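Local coordinates for protein alpha-L-rhamnosidase (Aspergillus terreus, PDB 6GSZ) that probably hydrolyses terminal non-reducing alpha-L-rhamnose residues of alpha-L-rhamnosides, and carries glycans and bound calcium, at residues A[477-482]-A[662-667]; A[603-608]-A[698-703]. One frame throughout, in Å; residues are numbered along the deposited sequence.

Interaction 1 (A[477-482]-A[662-667]); sequences FSRTAN and PLYFDL. With CA (calcium ion), chain Q; MAN (alpha-D-mannopyranose), chain C.
The guanidinium of Arg479 meets Tyr664 at its edge: the phenol oxygen and water 1 both lie near the plane of the guanidinium, while NH1 approaches the tyrosine ring obliquely. Guanidinium and ring planes are turned 42° apart. At the rim of the tyrosine ring lie Phe665 CE1 and water 1, both in the ring plane, and Lys708 makes a cation-pi contact with the same ring. The pair joins two helices of the six-hairpin, (alpha/alpha)6-barrel domain, 471-484 and 656-664, over a long reach: the nearest CA atoms, of Arg479 and Tyr664, are 15.0 Å apart. Length comes from both side chains, which point at each other from opposite directions. Arg479 puts CG anti to the backbone N (chi1 -176°) and stays extended as far as NE, which carries the NH1 edge of the guanidinium to the hydroxyl. Arg479 NH1 donates to Tyr664 OH over 2.9 Å, with a fairly straight N-H...O angle of 162°. A second route runs through water 1, which accepts from Arg479 NH2 at 3.0 Å and is hydrogen-bonded to Tyr664 OH at 2.7 Å. NH2 also forms a salt bridge with Glu773, which probably offsets the charge and, with the bond to Tyr664, limits the guanidinium's rotation. The chain then turns out of the helix in a Schellman motif, with Asp666 at positive phi and Leu667 N bonded to Pro662 O at 2.9 Å. That turn presents the backbone carbonyl of Asp666 to a calcium ion, leaving its carboxylate OD1 to Lys708. Mannose shares the metal through its O2 and O3 hydroxyls, so the glycan is tied to the helix end; water 2 completes a bridge, donating to Phe665 O while it ligates the calcium, whose bond to Asp666 O is 2.3 Å long.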
loop_
_atom_site.group_PDB
_atom_site.type_symbol
_atom_site.label_atom_id
_atom_site.label_comp_id
_atom_site.label_asym_id
_atom_site.label_seq_id
_atom_site.Cartn_x
_atom_site.Cartn_y
_atom_site.Cartn_z
ATOM N N PHE A 477 -0.967 3.774 -10.204
ATOM C CA PHE A 477 0.241 3.930 -9.361
ATOM C C PHE A 477 1.015 2.611 -9.146
ATOM O O PHE A 477 2.164 2.685 -8.720
ATOM C CB PHE A 477 -0.146 4.550 -8.008
ATOM C CG PHE A 477 1.041 4.923 -7.154
ATOM C CD1 PHE A 477 1.910 5.933 -7.559
ATOM C CD2 PHE A 477 1.269 4.290 -5.937
ATOM C CE1 PHE A 477 3.022 6.251 -6.804
ATOM C CE2 PHE A 477 2.385 4.613 -5.176
ATOM C CZ PHE A 477 3.249 5.601 -5.612
ATOM N N SER A 478 0.417 1.427 -9.354
ATOM C CA SER A 478 1.059 0.207 -8.796
ATOM C C SER A 478 2.433 -0.097 -9.471
ATOM O O SER A 478 3.293 -0.657 -8.784
ATOM C CB SER A 478 0.128 -1.004 -8.806
ATOM O OG SER A 478 0.192 -1.708 -10.015
ATOM N N ARG A 479 2.674 0.318 -10.742
ATOM C CA ARG A 479 3.966 0.098 -11.337
ATOM C C ARG A 479 5.066 0.802 -10.527
ATOM O O ARG A 479 6.173 0.269 -10.332
ATOM C CB ARG A 479 3.933 0.589 -12.788
ATOM C CG ARG A 479 5.185 0.354 -13.613
ATOM C CD ARG A 479 4.854 0.737 -15.036
ATOM N NE ARG A 479 5.992 0.663 -15.940
ATOM C CZ ARG A 479 5.858 0.810 -17.274
ATOM N NH1 ARG A 479 4.655 0.927 -17.844
ATOM N NH2 ARG A 479 6.936 0.795 -18.036
ATOM N N THR A 480 4.773 2.014 -10.071
ATOM C CA THR A 480 5.639 2.773 -9.200
ATOM C C THR A 480 5.722 2.109 -7.797
ATOM O O THR A 480 6.802 1.884 -7.226
ATOM C CB THR A 480 5.172 4.237 -9.105
ATOM O OG1 THR A 480 5.137 4.820 -10.414
ATOM C CG2 THR A 480 6.087 5.036 -8.192
ATOM N N ALA A 481 4.548 1.834 -7.221
ATOM C CA ALA A 481 4.466 1.375 -5.845
ATOM C C ALA A 481 5.278 0.098 -5.624
ATOM O O ALA A 481 5.986 -0.040 -4.639
ATOM C CB ALA A 481 3.025 1.074 -5.508
ATOM N N ASN A 482 5.167 -0.864 -6.577
ATOM C CA ASN A 482 5.728 -2.162 -6.423
ATOM C C ASN A 482 7.270 -2.169 -6.541
ATOM O O ASN A 482 7.913 -3.178 -6.198
ATOM C CB ASN A 482 5.211 -3.119 -7.503
ATOM C CG ASN A 482 3.726 -3.378 -7.497
ATOM O OD1 ASN A 482 3.015 -2.942 -6.555
ATOM N ND2 ASN A 482 3.232 -4.189 -8.433
ATOM N N PRO A 662 -3.382 5.708 -27.592
ATOM C CA PRO A 662 -3.194 4.825 -28.737
ATOM C C PRO A 662 -1.716 4.553 -29.084
ATOM O O PRO A 662 -1.430 3.505 -29.611
ATOM C CB PRO A 662 -3.961 5.545 -29.851
ATOM C CG PRO A 662 -3.899 6.998 -29.441
ATOM C CD PRO A 662 -4.083 6.962 -27.945
ATOM N N LEU A 663 -0.802 5.458 -28.731
ATOM C CA LEU A 663 0.609 5.191 -28.907
ATOM C C LEU A 663 1.075 4.085 -27.961
ATOM O O LEU A 663 1.727 3.127 -28.378
ATOM C CB LEU A 663 1.420 6.469 -28.702
ATOM C CG LEU A 663 1.316 7.481 -29.850
ATOM C CD1 LEU A 663 1.938 8.811 -29.439
ATOM C CD2 LEU A 663 1.976 6.940 -31.105
ATOM N N TYR A 664 0.743 4.180 -26.674
ATOM C CA TYR A 664 1.246 3.185 -25.726
ATOM C C TYR A 664 0.569 1.825 -25.951
ATOM O O TYR A 664 1.194 0.757 -25.753
ATOM C CB TYR A 664 1.007 3.645 -24.285
ATOM C CG TYR A 664 1.835 2.886 -23.298
ATOM C CD1 TYR A 664 3.195 3.076 -23.238
ATOM C CD2 TYR A 664 1.266 1.918 -22.487
ATOM C CE1 TYR A 664 3.981 2.330 -22.378
ATOM C CE2 TYR A 664 2.035 1.164 -21.619
ATOM C CZ TYR A 664 3.400 1.394 -21.553
ATOM O OH TYR A 664 4.211 0.670 -20.745
ATOM N N PHE A 665 -0.724 1.858 -26.325
ATOM C CA PHE A 665 -1.515 0.650 -26.500
ATOM C C PHE A 665 -1.421 0.071 -27.927
ATOM O O PHE A 665 -2.043 -0.955 -28.214
ATOM C CB PHE A 665 -2.973 0.898 -26.096
ATOM C CG PHE A 665 -3.216 1.299 -24.649
ATOM C CD1 PHE A 665 -2.342 0.988 -23.620
ATOM C CD2 PHE A 665 -4.350 2.017 -24.345
ATOM C CE1 PHE A 665 -2.611 1.364 -22.310
ATOM C CE2 PHE A 665 -4.616 2.418 -23.049
ATOM C CZ PHE A 665 -3.741 2.092 -22.044
ATOM N N ASP A 666 -0.648 0.731 -28.798
ATOM C CA ASP A 666 -0.321 0.239 -30.169
ATOM C C ASP A 666 -1.608 0.069 -30.998
ATOM O O ASP A 666 -1.878 -0.985 -31.584
ATOM C CB ASP A 666 0.514 -1.046 -30.119
ATOM C CG ASP A 666 1.886 -0.887 -29.506
ATOM O OD1 ASP A 666 2.614 0.043 -29.918
ATOM O OD2 ASP A 666 2.246 -1.727 -28.659
ATOM N N LEU A 667 -2.401 1.146 -31.085
ATOM C CA LEU A 667 -3.722 1.092 -31.712
ATOM C C LEU A 667 -3.767 1.751 -33.106
ATOM O O LEU A 667 -4.816 1.746 -33.718
ATOM C CB LEU A 667 -4.755 1.774 -30.795
ATOM C CG LEU A 667 -4.882 1.139 -29.409
ATOM C CD1 LEU A 667 -5.952 1.824 -28.577
ATOM C CD2 LEU A 667 -5.180 -0.346 -29.518
HETATM CA CA CA Q . -2.037 -3.231 -32.178
HETATM C C1 MAN C . 2.181 -4.219 -33.654
HETATM C C2 MAN C . 0.674 -4.418 -33.383
HETATM C C3 MAN C . -0.065 -3.756 -34.583
HETATM C C4 MAN C . 0.443 -2.326 -34.887
HETATM C C5 MAN C . 1.969 -2.305 -35.040
HETATM C C6 MAN C . 2.544 -0.915 -35.356
HETATM O O2 MAN C . 0.202 -3.999 -32.031
HETATM O O3 MAN C . -1.500 -3.809 -34.369
HETATM O O4 MAN C . -0.074 -1.789 -36.122
HETATM O O5 MAN C . 2.528 -2.830 -33.838
HETATM O O6 MAN C . 2.021 0.093 -34.478
HETATM O O HOH W 1 6.932 0.857 -21.026
HETATM O O HOH W 2 -1.807 -3.328 -29.872
HETATM O O HOH W 3 -1.813 -5.651 -31.798
HETATM O O HOH W 4 -3.958 -3.958 -32.213
HETATM O O HOH W 5 -2.931 -1.524 -34.140
#

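Interaction 2 (A[603-608]-A[698-703]); sequences DAYLLH and GTHLLG
Tyr605 OH is gripped by two groups: it accepts the N-H of His700 NE2 at 2.8 Å and is hydrogen-bonded to the carbonyl oxygen of Ala697, the residue just before Gly698. Because a carbonyl can only accept, the phenol proton most simply goes to Ala697, and the hydroxyl links the imidazole to the backbone. Both flat groups use their edges. The hydroxyl sits only 12° out of the imidazole plane, and NE2 in turn lies near the plane of the phenol ring, so neither ring stacks on the other. The two side chains advance from opposite directions and bridge backbones that stay well apart, 10.7 Å between Tyr605 CA and Gly698 CA. His700 reaches the tyrosine with CG between its backbone nitrogen and carbonyl carbon (chi1 69°), which folds the imidazole back over the neighbouring leucine: Leu701 CG stands 3.3 Å above one face of the ring, offset toward the rim. The same leucine gives the pair an apolar flank, its CD1 lying 3.9 Å from Tyr605 OH. Tyr605 is buried, so the two bonds at its oxygen satisfy a polar group inside the protein. Around it, Phe665 meets the phenol ring edge-to-face, and Leu661 of helix 656-664 and Ile526 also touch its side chain. Phe696, next to Ala697, lines the pocket that holds glucose in this structure, which places the Tyr605 bond to the Ala697 carbonyl one residue from that site. Such a buried tyrosine tying one helix to the start of another is part of the helix-to-helix packing of an (alpha/alpha)6-barrel glycosidase domain.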
loop_
_atom_site.group_PDB
_atom_site.type_symbol
_atom_site.label_atom_id
_atom_site.label_comp_id
_atom_site.label_asym_id
_atom_site.label_seq_id
_atom_site.Cartn_x
_atom_site.Cartn_y
_atom_site.Cartn_z
ATOM N N ASP A 603 -12.434 3.318 -24.509
ATOM C CA ASP A 603 -12.193 2.286 -25.505
ATOM C C ASP A 603 -10.716 1.924 -25.577
ATOM O O ASP A 603 -10.393 0.711 -25.748
ATOM C CB ASP A 603 -12.672 2.759 -26.874
ATOM C CG ASP A 603 -14.184 2.792 -27.037
ATOM O OD1 ASP A 603 -14.905 2.198 -26.174
ATOM O OD2 ASP A 603 -14.653 3.406 -28.043
ATOM N N ALA A 604 -9.845 2.923 -25.401
ATOM C CA ALA A 604 -8.395 2.625 -25.377
ATOM C C ALA A 604 -8.088 1.657 -24.229
ATOM O O ALA A 604 -7.378 0.658 -24.425
ATOM C CB ALA A 604 -7.588 3.880 -25.281
ATOM N N TYR A 605 -8.651 1.954 -23.036
ATOM C CA TYR A 605 -8.428 1.091 -21.898
ATOM C C TYR A 605 -9.112 -0.294 -22.018
ATOM O O TYR A 605 -8.599 -1.291 -21.475
ATOM C CB TYR A 605 -8.803 1.791 -20.590
ATOM C CG TYR A 605 -7.676 2.592 -20.007
ATOM C CD1 TYR A 605 -7.435 3.902 -20.409
ATOM C CD2 TYR A 605 -6.818 2.031 -19.079
ATOM C CE1 TYR A 605 -6.410 4.655 -19.862
ATOM C CE2 TYR A 605 -5.774 2.772 -18.538
ATOM C CZ TYR A 605 -5.563 4.086 -18.928
ATOM O OH TYR A 605 -4.513 4.803 -18.384
ATOM N N LEU A 606 -10.235 -0.369 -22.757
ATOM C CA LEU A 606 -10.855 -1.665 -23.063
ATOM C C LEU A 606 -9.884 -2.515 -23.898
ATOM O O LEU A 606 -9.716 -3.698 -23.614
ATOM C CB LEU A 606 -12.196 -1.449 -23.779
ATOM C CG LEU A 606 -12.740 -2.647 -24.557
ATOM C CD1 LEU A 606 -13.019 -3.819 -23.645
ATOM C CD2 LEU A 606 -13.972 -2.270 -25.361
ATOM N N LEU A 607 -9.288 -1.915 -24.924
ATOM C CA LEU A 607 -8.310 -2.635 -25.730
ATOM C C LEU A 607 -7.128 -3.080 -24.847
ATOM O O LEU A 607 -6.671 -4.203 -24.944
ATOM C CB LEU A 607 -7.841 -1.744 -26.877
ATOM C CG LEU A 607 -8.603 -1.844 -28.194
ATOM C CD1 LEU A 607 -8.446 -3.207 -28.797
ATOM C CD2 LEU A 607 -10.047 -1.546 -28.093
ATOM N N HIS A 608 -6.651 -2.163 -23.992
ATOM C CA HIS A 608 -5.521 -2.476 -23.105
ATOM C C HIS A 608 -5.876 -3.663 -22.181
ATOM O O HIS A 608 -5.056 -4.583 -21.949
ATOM C CB HIS A 608 -5.074 -1.232 -22.341
ATOM C CG HIS A 608 -3.963 -1.478 -21.409
ATOM N ND1 HIS A 608 -2.759 -2.005 -21.818
ATOM C CD2 HIS A 608 -3.861 -1.194 -20.102
ATOM C CE1 HIS A 608 -1.953 -2.066 -20.762
ATOM N NE2 HIS A 608 -2.621 -1.538 -19.692
ATOM N N GLY A 698 -3.860 9.545 -18.512
ATOM C CA GLY A 698 -2.665 9.723 -19.319
ATOM C C GLY A 698 -1.371 9.816 -18.515
ATOM O O GLY A 698 -0.304 9.467 -19.027
ATOM N N THR A 699 -1.421 10.317 -17.287
ATOM C CA THR A 699 -0.200 10.745 -16.590
ATOM C C THR A 699 0.766 9.577 -16.341
ATOM O O THR A 699 1.986 9.681 -16.650
ATOM C CB THR A 699 -0.530 11.438 -15.276
ATOM O OG1 THR A 699 -1.257 12.625 -15.598
ATOM C CG2 THR A 699 0.723 11.818 -14.522
ATOM N N HIS A 700 0.244 8.429 -15.868
ATOM C CA HIS A 700 1.110 7.322 -15.499
ATOM C C HIS A 700 1.844 6.721 -16.701
ATOM O O HIS A 700 2.876 6.014 -16.499
ATOM C CB HIS A 700 0.368 6.232 -14.717
ATOM C CG HIS A 700 -0.626 5.458 -15.515
ATOM N ND1 HIS A 700 -0.422 4.125 -15.807
ATOM C CD2 HIS A 700 -1.835 5.781 -16.038
ATOM C CE1 HIS A 700 -1.467 3.663 -16.481
ATOM N NE2 HIS A 700 -2.354 4.660 -16.634
ATOM N N LEU A 701 1.335 6.981 -17.909
ATOM C CA LEU A 701 1.913 6.379 -19.116
ATOM C C LEU A 701 2.675 7.391 -19.977
ATOM O O LEU A 701 3.356 7.006 -20.928
ATOM C CB LEU A 701 0.788 5.750 -19.937
ATOM C CG LEU A 701 0.028 4.605 -19.326
ATOM C CD1 LEU A 701 -1.131 4.245 -20.269
ATOM C CD2 LEU A 701 0.976 3.441 -19.043
ATOM N N LEU A 702 2.583 8.677 -19.686
ATOM C CA LEU A 702 3.080 9.703 -20.611
ATOM C C LEU A 702 4.588 9.563 -20.848
ATOM O O LEU A 702 5.059 9.549 -21.987
ATOM C CB LEU A 702 2.724 11.098 -20.095
ATOM C CG LEU A 702 3.150 12.253 -20.994
ATOM C CD1 LEU A 702 2.505 12.137 -22.377
ATOM C CD2 LEU A 702 2.793 13.584 -20.345
ATOM N N GLY A 703 5.404 9.476 -19.800
ATOM C CA GLY A 703 6.838 9.361 -19.962
ATOM C C GLY A 703 7.215 8.086 -20.685
ATOM O O GLY A 703 8.109 8.088 -21.545
#

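Interactions 1 and 2 have centres about 6 Å apart and lie together in the six-hairpin glycosidase domain, on the same side of the chain's centre. Their segments alternate along the sequence, 477-482, 603-608, 662-667, 698-703, so four separate helical regions are interlocked. Direct packing joins the two: Phe665 slots between the other pair of segments, its CE1 3.3 Å from His608 CG and its ring stacked on that histidine, while Tyr664 CE2 comes within 3.6 Å of Leu701 CD2. The end of helix 656-664 thus lies between the glycan-bound calcium and helices 598-619 and 699-708.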